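Local structure of TENA/THI-4 protein (Shewanella denitrificans OS217, 3DDE) at residues 25-30 and 215-220; 53-58 and 119-124; 60-65 and 75-80; 111-116 and 211-216. The protein is of unknown function but has a heme oxygenase-like fold, and may be an oxidoreductase like the iron-containing redox enzymes of its family. All blocks are in the same frame, centred on the assembly; numbering follows the deposited sequence.

Interaction 1 (25-30 and 215-220); sequences SPFIHE and DDVWKE
The N-to-C directions of helical segments 26-30 and 215-220 differ by 68° and their axes approach to 9.7 Å, with F27 and W218 nearest in backbone register. The indole of W218, CG anti to its backbone N (chi1 -173°), extends toward and lies against the first turn of the short helix. P26 CB lies over one face of the indole, 3.6 Å from the centroid of the five-membered ring, a CH-pi contact, and approaches to 3.3 Å of W218 NE1. On the benzo half, the bent E30 chain crosses at about a right angle, with its CG 3.6 Å from W218 CZ3. F27 and V217 cross obliquely, F27 CE1 3.9 Å from V217 CG1; both residues also pack on helix 38-52. A water bridges the segments, 2.8 Å from S25 OG and donating to D215 OD1 at 3.1 Å. The same S25 OG is the N-cap acceptor for I28 N, a weak bond. A proline directly after a serine N-cap starts the helix, and its ring doubles as the platform for the tryptophan. This is an oblique packing of short helix 26-32 on long helix 193-223 of the all-helical heme oxygenase-like fold.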
loop_
_atom_site.group_PDB
_atom_site.type_symbol
_atom_site.label_atom_id
_atom_site.label_comp_id
_atom_site.label_asym_id
_atom_site.label_seq_id
_atom_site.Cartn_x
_atom_site.Cartn_y
_atom_site.Cartn_z
ATOM N N SER A 25 -31.130 -18.542 6.199
ATOM C CA SER A 25 -30.988 -18.106 4.803
ATOM C C SER A 25 -32.108 -18.599 3.888
ATOM O O SER A 25 -32.274 -19.811 3.713
ATOM C CB SER A 25 -29.659 -18.586 4.222
ATOM O OG SER A 25 -29.526 -18.163 2.875
ATOM N N PRO A 26 -32.881 -17.673 3.283
ATOM C CA PRO A 26 -33.916 -18.130 2.363
ATOM C C PRO A 26 -33.308 -18.806 1.141
ATOM O O PRO A 26 -33.944 -19.672 0.528
ATOM C CB PRO A 26 -34.613 -16.831 1.943
ATOM C CG PRO A 26 -34.269 -15.856 2.953
ATOM C CD PRO A 26 -32.898 -16.211 3.396
ATOM N N PHE A 27 -32.106 -18.366 0.767
ATOM C CA PHE A 27 -31.349 -18.941 -0.341
ATOM C C PHE A 27 -31.128 -20.432 -0.078
ATOM O O PHE A 27 -31.433 -21.273 -0.928
ATOM C CB PHE A 27 -30.005 -18.206 -0.506
ATOM C CG PHE A 27 -29.076 -18.833 -1.519
ATOM C CD1 PHE A 27 -29.121 -18.459 -2.854
ATOM C CD2 PHE A 27 -28.153 -19.796 -1.129
ATOM C CE1 PHE A 27 -28.268 -19.052 -3.790
ATOM C CE2 PHE A 27 -27.303 -20.385 -2.047
ATOM C CZ PHE A 27 -27.362 -20.016 -3.385
ATOM N N ILE A 28 -30.630 -20.753 1.114
ATOM C CA ILE A 28 -30.355 -22.139 1.498
ATOM C C ILE A 28 -31.631 -22.981 1.545
ATOM O O ILE A 28 -31.610 -24.136 1.125
ATOM C CB ILE A 28 -29.631 -22.236 2.871
ATOM C CG1 ILE A 28 -28.294 -21.479 2.876
ATOM C CG2 ILE A 28 -29.394 -23.690 3.252
ATOM C CD1 ILE A 28 -27.214 -22.069 2.004
ATOM N N HIS A 29 -32.744 -22.426 2.037
ATOM C CA HIS A 29 -33.987 -23.210 2.092
ATOM C C HIS A 29 -34.494 -23.462 0.678
ATOM O O HIS A 29 -34.934 -24.558 0.374
ATOM C CB HIS A 29 -35.113 -22.575 2.919
ATOM C CG HIS A 29 -34.676 -22.044 4.247
ATOM N ND1 HIS A 29 -35.437 -21.150 4.968
ATOM C CD2 HIS A 29 -33.523 -22.208 4.942
ATOM C CE1 HIS A 29 -34.793 -20.823 6.075
ATOM N NE2 HIS A 29 -33.623 -21.442 6.076
ATOM N N GLU A 30 -34.436 -22.442 -0.174
ATOM C CA GLU A 30 -34.872 -22.570 -1.566
ATOM C C GLU A 30 -34.150 -23.751 -2.227
ATOM O O GLU A 30 -34.766 -24.555 -2.938
ATOM C CB GLU A 30 -34.577 -21.265 -2.319
ATOM C CG GLU A 30 -34.889 -21.245 -3.812
ATOM C CD GLU A 30 -36.367 -21.151 -4.141
ATOM O OE1 GLU A 30 -37.214 -21.189 -3.223
ATOM O OE2 GLU A 30 -36.678 -21.030 -5.345
ATOM N N ASP A 215 -27.626 -13.212 1.130
ATOM C CA ASP A 215 -28.743 -12.265 1.223
ATOM C C ASP A 215 -28.812 -11.364 -0.014
ATOM O O ASP A 215 -29.889 -11.104 -0.540
ATOM C CB ASP A 215 -28.612 -11.388 2.479
ATOM C CG ASP A 215 -28.562 -12.196 3.765
ATOM O OD1 ASP A 215 -29.118 -13.324 3.794
ATOM O OD2 ASP A 215 -27.973 -11.686 4.754
ATOM N N ASP A 216 -27.672 -10.858 -0.464
ATOM C CA ASP A 216 -27.642 -10.062 -1.705
ATOM C C ASP A 216 -28.003 -10.911 -2.908
ATOM O O ASP A 216 -28.750 -10.469 -3.787
ATOM C CB ASP A 216 -26.268 -9.417 -1.950
ATOM C CG ASP A 216 -26.104 -8.112 -1.234
ATOM O OD1 ASP A 216 -26.968 -7.780 -0.412
ATOM O OD2 ASP A 216 -25.108 -7.420 -1.497
ATOM N N VAL A 217 -27.470 -12.126 -2.949
ATOM C CA VAL A 217 -27.786 -13.055 -4.054
ATOM C C VAL A 217 -29.296 -13.313 -4.125
ATOM O O VAL A 217 -29.886 -13.279 -5.211
ATOM C CB VAL A 217 -27.015 -14.404 -3.934
ATOM C CG1 VAL A 217 -27.502 -15.424 -4.982
ATOM C CG2 VAL A 217 -25.537 -14.171 -4.065
ATOM N N TRP A 218 -29.918 -13.551 -2.969
ATOM C CA TRP A 218 -31.363 -13.825 -2.909
ATOM C C TRP A 218 -32.198 -12.607 -3.347
ATOM O O TRP A 218 -33.090 -12.739 -4.193
ATOM C CB TRP A 218 -31.753 -14.304 -1.500
ATOM C CG TRP A 218 -33.176 -14.762 -1.357
ATOM C CD1 TRP A 218 -34.132 -14.227 -0.545
ATOM C CD2 TRP A 218 -33.805 -15.837 -2.064
ATOM N NE1 TRP A 218 -35.318 -14.918 -0.690
ATOM C CE2 TRP A 218 -35.143 -15.906 -1.622
ATOM C CE3 TRP A 218 -33.366 -16.753 -3.022
ATOM C CZ2 TRP A 218 -36.040 -16.851 -2.105
ATOM C CZ3 TRP A 218 -34.265 -17.693 -3.505
ATOM C CH2 TRP A 218 -35.586 -17.733 -3.046
ATOM N N LYS A 219 -31.898 -11.431 -2.798
ATOM C CA LYS A 219 -32.603 -10.193 -3.165
ATOM C C LYS A 219 -32.567 -9.950 -4.694
ATOM O O LYS A 219 -33.601 -9.698 -5.308
ATOM C CB LYS A 219 -32.008 -9.009 -2.377
ATOM C CG LYS A 219 -32.533 -7.624 -2.736
ATOM N N GLU A 220 -31.383 -10.055 -5.303
ATOM C CA GLU A 220 -31.236 -9.849 -6.749
ATOM C C GLU A 220 -31.938 -10.937 -7.557
ATOM O O GLU A 220 -32.381 -10.681 -8.684
ATOM C CB GLU A 220 -29.751 -9.773 -7.157
ATOM C CG GLU A 220 -28.991 -8.566 -6.612
ATOM C CD GLU A 220 -29.510 -7.234 -7.132
ATOM O OE1 GLU A 220 -30.080 -7.189 -8.231
ATOM O OE2 GLU A 220 -29.330 -6.212 -6.438
HETATM O O HOH W 1 -30.184 -15.600 2.009
#

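Interaction 2 (53-58 and 119-124); sequences KHNAKN and AYLYWI
Y122 lays one face of its phenol over N58 CB, a CH-pi contact 4.0 Å from the ring centroid. The tyrosine CG is anti to its carbonyl carbon (chi1 -83°), which carries the ring out across the start of helix 55-65. H54 ND1 lies in the plane of the phenol at its edge, and Y122 OH meets the imidazole at its edge, near its plane; the two atoms are hydrogen-bonded at 2.8 Å and either could be the donor. The ring planes are oblique, 73° apart. K57 runs alongside the tyrosine, its CB 3.5 Å from Y122 OH. N58 holds CG in the crowded position between backbone N and carbonyl carbon (chi1 62°); this puts its ND2 3.5 Å from L121 CB, while its OD1 is bonded to R133. N55 OD1 rests 3.6 Å from L121 CD1, and its ND2 is bonded to Y136. The ring of Y122 also stacks on W123 of the second subunit. An alanine here would remove the phenol, with its bond to H54 and its cover of N58, and would probably loosen the packing of the two helices. The H54-Y122 bond is likely to make the imidazole's orientation and ionisation sensitive to the phenol.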
loop_
_atom_site.group_PDB
_atom_site.type_symbol
_atom_site.label_atom_id
_atom_site.label_comp_id
_atom_site.label_asym_id
_atom_site.label_seq_id
_atom_site.Cartn_x
_atom_site.Cartn_y
_atom_site.Cartn_z
ATOM N N LYS A 53 -11.335 -14.348 -6.603
ATOM C CA LYS A 53 -10.380 -13.671 -7.472
ATOM C C LYS A 53 -9.287 -12.919 -6.687
ATOM O O LYS A 53 -8.162 -12.733 -7.174
ATOM C CB LYS A 53 -11.220 -12.688 -8.293
ATOM C CG LYS A 53 -10.552 -11.830 -9.326
ATOM C CD LYS A 53 -11.627 -11.099 -10.193
ATOM C CE LYS A 53 -12.637 -10.242 -9.376
ATOM N NZ LYS A 53 -13.811 -9.741 -10.223
ATOM N N HIS A 54 -9.618 -12.509 -5.461
ATOM C CA HIS A 54 -8.705 -11.738 -4.629
ATOM C C HIS A 54 -7.983 -12.514 -3.522
ATOM O O HIS A 54 -7.107 -11.960 -2.865
ATOM C CB HIS A 54 -9.468 -10.554 -4.002
ATOM C CG HIS A 54 -9.952 -9.551 -5.002
ATOM N ND1 HIS A 54 -9.128 -8.587 -5.545
ATOM C CD2 HIS A 54 -11.168 -9.371 -5.572
ATOM C CE1 HIS A 54 -9.816 -7.852 -6.400
ATOM N NE2 HIS A 54 -11.055 -8.310 -6.440
ATOM N N ASN A 55 -8.316 -13.787 -3.331
ATOM C CA ASN A 55 -7.764 -14.535 -2.200
ATOM C C ASN A 55 -6.265 -14.825 -2.218
ATOM O O ASN A 55 -5.609 -14.707 -1.165
ATOM C CB ASN A 55 -8.623 -15.768 -1.896
ATOM C CG ASN A 55 -9.919 -15.398 -1.189
ATOM O OD1 ASN A 55 -10.143 -14.223 -0.802
ATOM N ND2 ASN A 55 -10.761 -16.372 -0.994
ATOM N N ALA A 56 -5.733 -15.174 -3.390
ATOM C CA ALA A 56 -4.308 -15.389 -3.545
ATOM C C ALA A 56 -3.571 -14.094 -3.211
ATOM O O ALA A 56 -2.552 -14.108 -2.543
ATOM C CB ALA A 56 -3.969 -15.849 -4.982
ATOM N N LYS A 57 -4.117 -12.983 -3.689
ATOM C CA LYS A 57 -3.530 -11.660 -3.505
ATOM C C LYS A 57 -3.520 -11.211 -2.053
ATOM O O LYS A 57 -2.473 -10.809 -1.564
ATOM C CB LYS A 57 -4.272 -10.647 -4.345
ATOM C CG LYS A 57 -4.136 -10.890 -5.820
ATOM C CD LYS A 57 -4.829 -9.794 -6.593
ATOM C CE LYS A 57 -4.626 -10.001 -8.055
ATOM N NZ LYS A 57 -4.958 -8.778 -8.813
ATOM N N ASN A 58 -4.654 -11.297 -1.357
ATOM C CA ASN A 58 -4.661 -10.896 0.034
ATOM C C ASN A 58 -3.868 -11.860 0.955
ATOM O O ASN A 58 -3.331 -11.430 1.983
ATOM C CB ASN A 58 -6.074 -10.489 0.546
ATOM C CG ASN A 58 -7.117 -11.609 0.492
ATOM O OD1 ASN A 58 -6.895 -12.757 0.923
ATOM N ND2 ASN A 58 -8.291 -11.243 0.030
ATOM N N ALA A 119 -13.056 -6.058 0.708
ATOM C CA ALA A 119 -12.416 -4.987 1.469
ATOM C C ALA A 119 -11.919 -5.473 2.829
ATOM O O ALA A 119 -10.798 -5.169 3.227
ATOM C CB ALA A 119 -13.382 -3.810 1.673
ATOM N N TYR A 120 -12.767 -6.214 3.540
ATOM C CA TYR A 120 -12.457 -6.729 4.875
ATOM C C TYR A 120 -11.234 -7.622 4.882
ATOM O O TYR A 120 -10.332 -7.435 5.689
ATOM C CB TYR A 120 -13.662 -7.459 5.489
ATOM C CG TYR A 120 -13.345 -8.027 6.862
ATOM C CD1 TYR A 120 -13.165 -7.183 7.945
ATOM C CD2 TYR A 120 -13.172 -9.399 7.060
ATOM C CE1 TYR A 120 -12.845 -7.675 9.198
ATOM C CE2 TYR A 120 -12.843 -9.898 8.301
ATOM C CZ TYR A 120 -12.687 -9.021 9.370
ATOM O OH TYR A 120 -12.382 -9.486 10.616
ATOM N N LEU A 121 -11.198 -8.564 3.961
ATOM C CA LEU A 121 -10.091 -9.509 3.818
ATOM C C LEU A 121 -8.748 -8.841 3.493
ATOM O O LEU A 121 -7.722 -9.241 4.055
ATOM C CB LEU A 121 -10.440 -10.595 2.774
ATOM C CG LEU A 121 -11.576 -11.570 3.098
ATOM C CD1 LEU A 121 -11.777 -12.548 1.966
ATOM C CD2 LEU A 121 -11.332 -12.319 4.383
ATOM N N TYR A 122 -8.729 -7.842 2.606
ATOM C CA TYR A 122 -7.472 -7.087 2.345
ATOM C C TYR A 122 -7.050 -6.321 3.593
ATOM O O TYR A 122 -5.878 -6.293 3.949
ATOM C CB TYR A 122 -7.573 -6.101 1.168
ATOM C CG TYR A 122 -7.374 -6.696 -0.198
ATOM C CD1 TYR A 122 -6.098 -6.918 -0.694
ATOM C CD2 TYR A 122 -8.450 -7.007 -1.012
ATOM C CE1 TYR A 122 -5.898 -7.456 -1.951
ATOM C CE2 TYR A 122 -8.268 -7.514 -2.269
ATOM C CZ TYR A 122 -6.988 -7.746 -2.744
ATOM O OH TYR A 122 -6.790 -8.267 -4.000
ATOM N N TRP A 123 -8.011 -5.710 4.263
ATOM C CA TRP A 123 -7.725 -4.949 5.487
ATOM C C TRP A 123 -7.082 -5.801 6.571
ATOM O O TRP A 123 -6.066 -5.400 7.161
ATOM C CB TRP A 123 -9.018 -4.317 6.008
ATOM C CG TRP A 123 -8.917 -3.545 7.270
ATOM C CD1 TRP A 123 -9.447 -3.878 8.465
ATOM C CD2 TRP A 123 -8.239 -2.299 7.462
ATOM N NE1 TRP A 123 -9.174 -2.896 9.396
ATOM C CE2 TRP A 123 -8.437 -1.917 8.796
ATOM C CE3 TRP A 123 -7.515 -1.447 6.618
ATOM C CZ2 TRP A 123 -7.897 -0.749 9.323
ATOM C CZ3 TRP A 123 -6.998 -0.271 7.140
ATOM C CH2 TRP A 123 -7.188 0.063 8.478
ATOM N N ILE A 124 -7.658 -6.964 6.847
ATOM C CA ILE A 124 -7.133 -7.808 7.917
ATOM C C ILE A 124 -5.836 -8.522 7.490
ATOM O O ILE A 124 -5.104 -9.072 8.313
ATOM C CB ILE A 124 -8.231 -8.747 8.549
ATOM C CG1 ILE A 124 -8.782 -9.785 7.560
ATOM C CG2 ILE A 124 -9.348 -7.918 9.198
ATOM C CD1 ILE A 124 -7.847 -10.995 7.342
#

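Interaction 3 (60-65 and 75-80); sequences ALVGIM and SFCFHH
The ring of F78 meets helix 60-65 with its rim: A60 O and I64 CG1 lie near the ring plane at its edge, and the oxygen is 3.5 Å from F78 CE1. The ring is brought to this edge-on position by a CG anti to the carbonyl carbon (chi1 -60°). G63 approaches the same ring obliquely, its carbonyl carbon 4.0 Å from F78 CZ. C77, next to F78 in sequence, sets its SG 3.8 Å from V62 CG1. G63 faces both side chains, and its lack of a side chain matters: a beta carbon there would come within 2.9 Å of F78 CE1. The axes therefore close to 7.8 Å, in a near-antiparallel pairing at 148°. F78 also packs on A60 of the third subunit, and I64 on its own counterpart there, so the seam borders a subunit interface. No hydrogen bond joins the two segments, and A60 O already accepts weak bonds from G63 N and I64 N. Cohesion here comes from close apolar fit, with the rim C-H of F78 turned toward a carbonyl oxygen, an arrangement consistent with mild electrostatic attraction.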
loop_
_atom_site.group_PDB
_atom_site.type_symbol
_atom_site.label_atom_id
_atom_site.label_comp_id
_atom_site.label_asym_id
_atom_site.label_seq_id
_atom_site.Cartn_x
_atom_site.Cartn_y
_atom_site.Cartn_z
ATOM N N ALA A 60 -1.010 -13.374 -0.078
ATOM C CA ALA A 60 0.367 -12.946 -0.312
ATOM C C ALA A 60 0.664 -11.642 0.449
ATOM O O ALA A 60 1.777 -11.424 0.912
ATOM C CB ALA A 60 0.658 -12.784 -1.834
ATOM N N LEU A 61 -0.348 -10.799 0.609
ATOM C CA LEU A 61 -0.188 -9.513 1.293
ATOM C C LEU A 61 0.227 -9.642 2.771
ATOM O O LEU A 61 1.000 -8.818 3.277
ATOM C CB LEU A 61 -1.470 -8.690 1.133
ATOM C CG LEU A 61 -1.452 -7.198 1.457
ATOM C CD1 LEU A 61 -0.324 -6.454 0.714
ATOM C CD2 LEU A 61 -2.825 -6.618 1.119
ATOM N N VAL A 62 -0.274 -10.671 3.462
ATOM C CA VAL A 62 0.129 -10.929 4.848
ATOM C C VAL A 62 1.668 -11.044 4.931
ATOM O O VAL A 62 2.300 -10.512 5.861
ATOM C CB VAL A 62 -0.482 -12.250 5.399
ATOM C CG1 VAL A 62 -0.013 -12.519 6.860
ATOM C CG2 VAL A 62 -2.031 -12.267 5.274
ATOM N N GLY A 63 2.259 -11.750 3.967
ATOM C CA GLY A 63 3.714 -11.956 3.926
ATOM C C GLY A 63 4.525 -10.712 3.600
ATOM O O GLY A 63 5.665 -10.578 4.012
ATOM N N ILE A 64 3.928 -9.791 2.857
ATOM C CA ILE A 64 4.576 -8.538 2.520
ATOM C C ILE A 64 4.468 -7.515 3.650
ATOM O O ILE A 64 5.435 -6.818 3.924
ATOM C CB ILE A 64 3.980 -7.951 1.220
ATOM C CG1 ILE A 64 4.247 -8.916 0.064
ATOM C CG2 ILE A 64 4.582 -6.579 0.922
ATOM C CD1 ILE A 64 3.213 -8.827 -1.011
HETATM N N MSE A 65 3.299 -7.428 4.292
HETATM C CA MSE A 65 3.030 -6.427 5.346
HETATM C C MSE A 65 3.367 -6.867 6.767
HETATM O O MSE A 65 3.642 -6.018 7.619
HETATM C CB MSE A 65 1.559 -6.030 5.338
HETATM C CG MSE A 65 1.109 -5.437 4.057
HETATM SE SE MSE A 65 2.040 -3.859 3.574
HETATM C CE MSE A 65 1.265 -2.655 4.907
ATOM N N SER A 75 6.754 -18.400 4.438
ATOM C CA SER A 75 6.696 -19.401 3.358
ATOM C C SER A 75 5.256 -19.825 3.100
ATOM O O SER A 75 4.823 -19.931 1.951
ATOM C CB SER A 75 7.517 -20.647 3.668
ATOM O OG SER A 75 8.890 -20.407 3.498
ATOM N N PHE A 76 4.528 -20.078 4.186
ATOM C CA PHE A 76 3.125 -20.476 4.118
ATOM C C PHE A 76 2.291 -19.478 3.299
ATOM O O PHE A 76 1.500 -19.883 2.432
ATOM C CB PHE A 76 2.544 -20.638 5.543
ATOM C CG PHE A 76 1.055 -20.856 5.576
ATOM C CD1 PHE A 76 0.175 -19.778 5.473
ATOM C CD2 PHE A 76 0.526 -22.136 5.718
ATOM C CE1 PHE A 76 -1.198 -19.974 5.495
ATOM C CE2 PHE A 76 -0.849 -22.342 5.738
ATOM C CZ PHE A 76 -1.710 -21.264 5.626
ATOM N N CYS A 77 2.451 -18.187 3.580
ATOM C CA CYS A 77 1.699 -17.146 2.869
ATOM C C CYS A 77 1.916 -17.161 1.366
ATOM O O CYS A 77 0.953 -17.079 0.605
ATOM C CB CYS A 77 2.049 -15.760 3.398
ATOM S SG CYS A 77 1.462 -15.495 5.052
ATOM N N PHE A 78 3.174 -17.251 0.935
ATOM C CA PHE A 78 3.467 -17.248 -0.496
ATOM C C PHE A 78 3.117 -18.575 -1.134
ATOM O O PHE A 78 2.632 -18.617 -2.268
ATOM C CB PHE A 78 4.914 -16.835 -0.797
ATOM C CG PHE A 78 5.269 -15.448 -0.300
ATOM C CD1 PHE A 78 4.361 -14.398 -0.376
ATOM C CD2 PHE A 78 6.528 -15.184 0.197
ATOM C CE1 PHE A 78 4.715 -13.120 0.071
ATOM C CE2 PHE A 78 6.872 -13.914 0.636
ATOM C CZ PHE A 78 5.984 -12.893 0.562
ATOM N N HIS A 79 3.348 -19.663 -0.407
ATOM C CA HIS A 79 2.991 -20.970 -0.920
ATOM C C HIS A 79 1.504 -21.054 -1.190
ATOM O O HIS A 79 1.095 -21.477 -2.272
ATOM C CB HIS A 79 3.357 -22.093 0.046
ATOM C CG HIS A 79 2.758 -23.413 -0.336
ATOM N ND1 HIS A 79 3.134 -24.097 -1.470
ATOM C CD2 HIS A 79 1.786 -24.154 0.247
ATOM C CE1 HIS A 79 2.431 -25.212 -1.562
ATOM N NE2 HIS A 79 1.601 -25.268 -0.536
ATOM N N HIS A 80 0.698 -20.680 -0.203
ATOM C CA HIS A 80 -0.746 -20.738 -0.375
ATOM C C HIS A 80 -1.307 -19.751 -1.368
ATOM O O HIS A 80 -2.308 -20.057 -2.016
ATOM C CB HIS A 80 -1.489 -20.738 0.963
ATOM C CG HIS A 80 -1.480 -22.080 1.603
ATOM N ND1 HIS A 80 -2.428 -23.034 1.308
ATOM C CD2 HIS A 80 -0.572 -22.685 2.403
ATOM C CE1 HIS A 80 -2.133 -24.151 1.946
ATOM N NE2 HIS A 80 -1.008 -23.969 2.613
#

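Interaction 4 (111-116 and 211-216); sequences LPATET and ARILDD
D216 holds CG anti to its carbonyl carbon (chi1 -85°), which swings the carboxylate across to the start of helix 112-116, while R212 bends at chi2 and again at chi3 to place its guanidinium with A113 CB over one face and T116 at its edge. D216 OD2 accepts from A113 N at 2.9 Å, the donor standing above the carboxylate plane. Crowding is marked here, with A113 CB only 3.1 Å from the same oxygen. The acid would probably also interact favourably with the helix's N-terminal dipole. A water donates to A113 O at 2.8 Å and accepts from R212 NH2. T116 OG1 donates to P112 O at 2.7 Å. T114 crosses I213 at about a right angle, its OG1 3.7 Å from I213 CG2 and bonded to E47. An alanine in place of D216 would remove the carboxylate that accepts from A113 N, and is likely to weaken the tie between the helices. With axes at 161° and 8.3 Å apart, this is an antiparallel helix pair of the heme oxygenase-like bundle, beside the second subunit, where R212 packs on its counterpart.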
loop_
_atom_site.group_PDB
_atom_site.type_symbol
_atom_site.label_atom_id
_atom_site.label_comp_id
_atom_site.label_asym_id
_atom_site.label_seq_id
_atom_site.Cartn_x
_atom_site.Cartn_y
_atom_site.Cartn_z
ATOM N N LEU A 111 -21.561 -7.609 -6.152
ATOM C CA LEU A 111 -22.662 -7.073 -5.359
ATOM C C LEU A 111 -22.052 -6.381 -4.109
ATOM O O LEU A 111 -20.917 -6.685 -3.706
ATOM C CB LEU A 111 -23.693 -8.169 -4.999
ATOM C CG LEU A 111 -24.536 -8.785 -6.151
ATOM C CD1 LEU A 111 -25.428 -9.945 -5.679
ATOM C CD2 LEU A 111 -25.367 -7.725 -6.833
ATOM N N PRO A 112 -22.796 -5.445 -3.487
ATOM C CA PRO A 112 -22.223 -4.720 -2.332
ATOM C C PRO A 112 -21.702 -5.599 -1.192
ATOM O O PRO A 112 -20.650 -5.302 -0.623
ATOM C CB PRO A 112 -23.369 -3.837 -1.874
ATOM C CG PRO A 112 -24.218 -3.676 -3.131
ATOM C CD PRO A 112 -24.164 -4.997 -3.776
ATOM N N ALA A 113 -22.401 -6.679 -0.878
ATOM C CA ALA A 113 -21.960 -7.570 0.193
ATOM C C ALA A 113 -20.617 -8.231 -0.154
ATOM O O ALA A 113 -19.789 -8.456 0.714
ATOM C CB ALA A 113 -23.056 -8.644 0.491
ATOM N N THR A 114 -20.412 -8.527 -1.433
ATOM C CA THR A 114 -19.194 -9.183 -1.907
ATOM C C THR A 114 -18.032 -8.185 -1.888
ATOM O O THR A 114 -16.926 -8.517 -1.469
ATOM C CB THR A 114 -19.415 -9.751 -3.333
ATOM O OG1 THR A 114 -20.632 -10.505 -3.345
ATOM C CG2 THR A 114 -18.245 -10.627 -3.786
ATOM N N GLU A 115 -18.290 -6.979 -2.376
ATOM C CA GLU A 115 -17.313 -5.904 -2.333
ATOM C C GLU A 115 -16.886 -5.661 -0.870
ATOM O O GLU A 115 -15.699 -5.416 -0.598
ATOM C CB GLU A 115 -17.924 -4.614 -2.899
ATOM C CG GLU A 115 -16.900 -3.572 -3.349
ATOM C CD GLU A 115 -16.151 -4.043 -4.575
ATOM O OE1 GLU A 115 -16.783 -4.365 -5.605
ATOM O OE2 GLU A 115 -14.932 -4.112 -4.517
ATOM N N THR A 116 -17.860 -5.737 0.051
ATOM C CA THR A 116 -17.616 -5.560 1.487
ATOM C C THR A 116 -16.719 -6.669 2.057
ATOM O O THR A 116 -15.866 -6.392 2.895
ATOM C CB THR A 116 -18.952 -5.460 2.298
ATOM O OG1 THR A 116 -19.765 -4.419 1.757
ATOM C CG2 THR A 116 -18.708 -5.192 3.813
ATOM N N ALA A 211 -21.937 -14.683 4.724
ATOM C CA ALA A 211 -23.376 -14.962 4.821
ATOM C C ALA A 211 -24.209 -13.834 4.213
ATOM O O ALA A 211 -25.242 -14.102 3.629
ATOM C CB ALA A 211 -23.789 -15.217 6.268
ATOM N N ARG A 212 -23.761 -12.582 4.342
ATOM C CA ARG A 212 -24.470 -11.444 3.757
ATOM C C ARG A 212 -24.497 -11.525 2.226
ATOM O O ARG A 212 -25.357 -10.919 1.604
ATOM C CB ARG A 212 -23.856 -10.106 4.169
ATOM C CG ARG A 212 -23.845 -9.821 5.698
ATOM C CD ARG A 212 -24.035 -8.320 5.950
ATOM N NE ARG A 212 -23.121 -7.653 5.087
ATOM C CZ ARG A 212 -23.287 -6.507 4.441
ATOM N NH1 ARG A 212 -24.377 -5.784 4.537
ATOM N NH2 ARG A 212 -22.295 -6.116 3.650
ATOM N N ILE A 213 -23.538 -12.235 1.627
ATOM C CA ILE A 213 -23.505 -12.423 0.179
ATOM C C ILE A 213 -24.738 -13.228 -0.264
ATOM O O ILE A 213 -25.372 -12.901 -1.263
ATOM C CB ILE A 213 -22.184 -13.103 -0.281
ATOM C CG1 ILE A 213 -20.977 -12.186 0.002
ATOM C CG2 ILE A 213 -22.235 -13.452 -1.753
ATOM C CD1 ILE A 213 -19.612 -12.760 -0.450
ATOM N N LEU A 214 -25.088 -14.260 0.505
ATOM C CA LEU A 214 -26.290 -15.069 0.262
ATOM C C LEU A 214 -27.576 -14.211 0.247
ATOM O O LEU A 214 -28.493 -14.453 -0.548
ATOM C CB LEU A 214 -26.416 -16.140 1.342
ATOM C CG LEU A 214 -25.377 -17.260 1.381
ATOM C CD1 LEU A 214 -25.538 -18.130 2.643
ATOM C CD2 LEU A 214 -25.508 -18.095 0.130
ATOM N N ASP A 215 -27.626 -13.212 1.130
ATOM C CA ASP A 215 -28.743 -12.265 1.223
ATOM C C ASP A 215 -28.812 -11.364 -0.014
ATOM O O ASP A 215 -29.889 -11.104 -0.540
ATOM C CB ASP A 215 -28.612 -11.388 2.479
ATOM C CG ASP A 215 -28.562 -12.196 3.765
ATOM O OD1 ASP A 215 -29.118 -13.324 3.794
ATOM O OD2 ASP A 215 -27.973 -11.686 4.754
ATOM N N ASP A 216 -27.672 -10.858 -0.464
ATOM C CA ASP A 216 -27.642 -10.062 -1.705
ATOM C C ASP A 216 -28.003 -10.911 -2.908
ATOM O O ASP A 216 -28.750 -10.469 -3.787
ATOM C CB ASP A 216 -26.268 -9.417 -1.950
ATOM C CG ASP A 216 -26.104 -8.112 -1.234
ATOM O OD1 ASP A 216 -26.968 -7.780 -0.412
ATOM O OD2 ASP A 216 -25.108 -7.420 -1.497
HETATM O O HOH W 2 -20.550 -8.877 3.333
#

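Overall arrangement
Interactions 1 and 4 are neighbours on helix 193-223, sharing D215 and D216, their centres 10 Å apart; F27 CD2 meets L214 CD2 at 3.4 Å between them. Interactions 2 and 3 form a second pair on helix 55-65, with centres 12 Å apart and Y122 CD1 touching L61 CD2 at 3.8 Å. Helix 112-126 connects the pairs, since it carries one segment each of interactions 2 and 4, whose centres lie 15 Å apart. Interactions 1 and 3 are farthest, about 34 Å between centres, on opposite sides of the chain's centre. Interactions 2 and 4 touch the second subunit, and 2 and 3 the third. PEG, probably from the crystallisation liquor, lies about 4 Å from the side chain of Y122 and likewise from that of I64; such molecules often mark pockets.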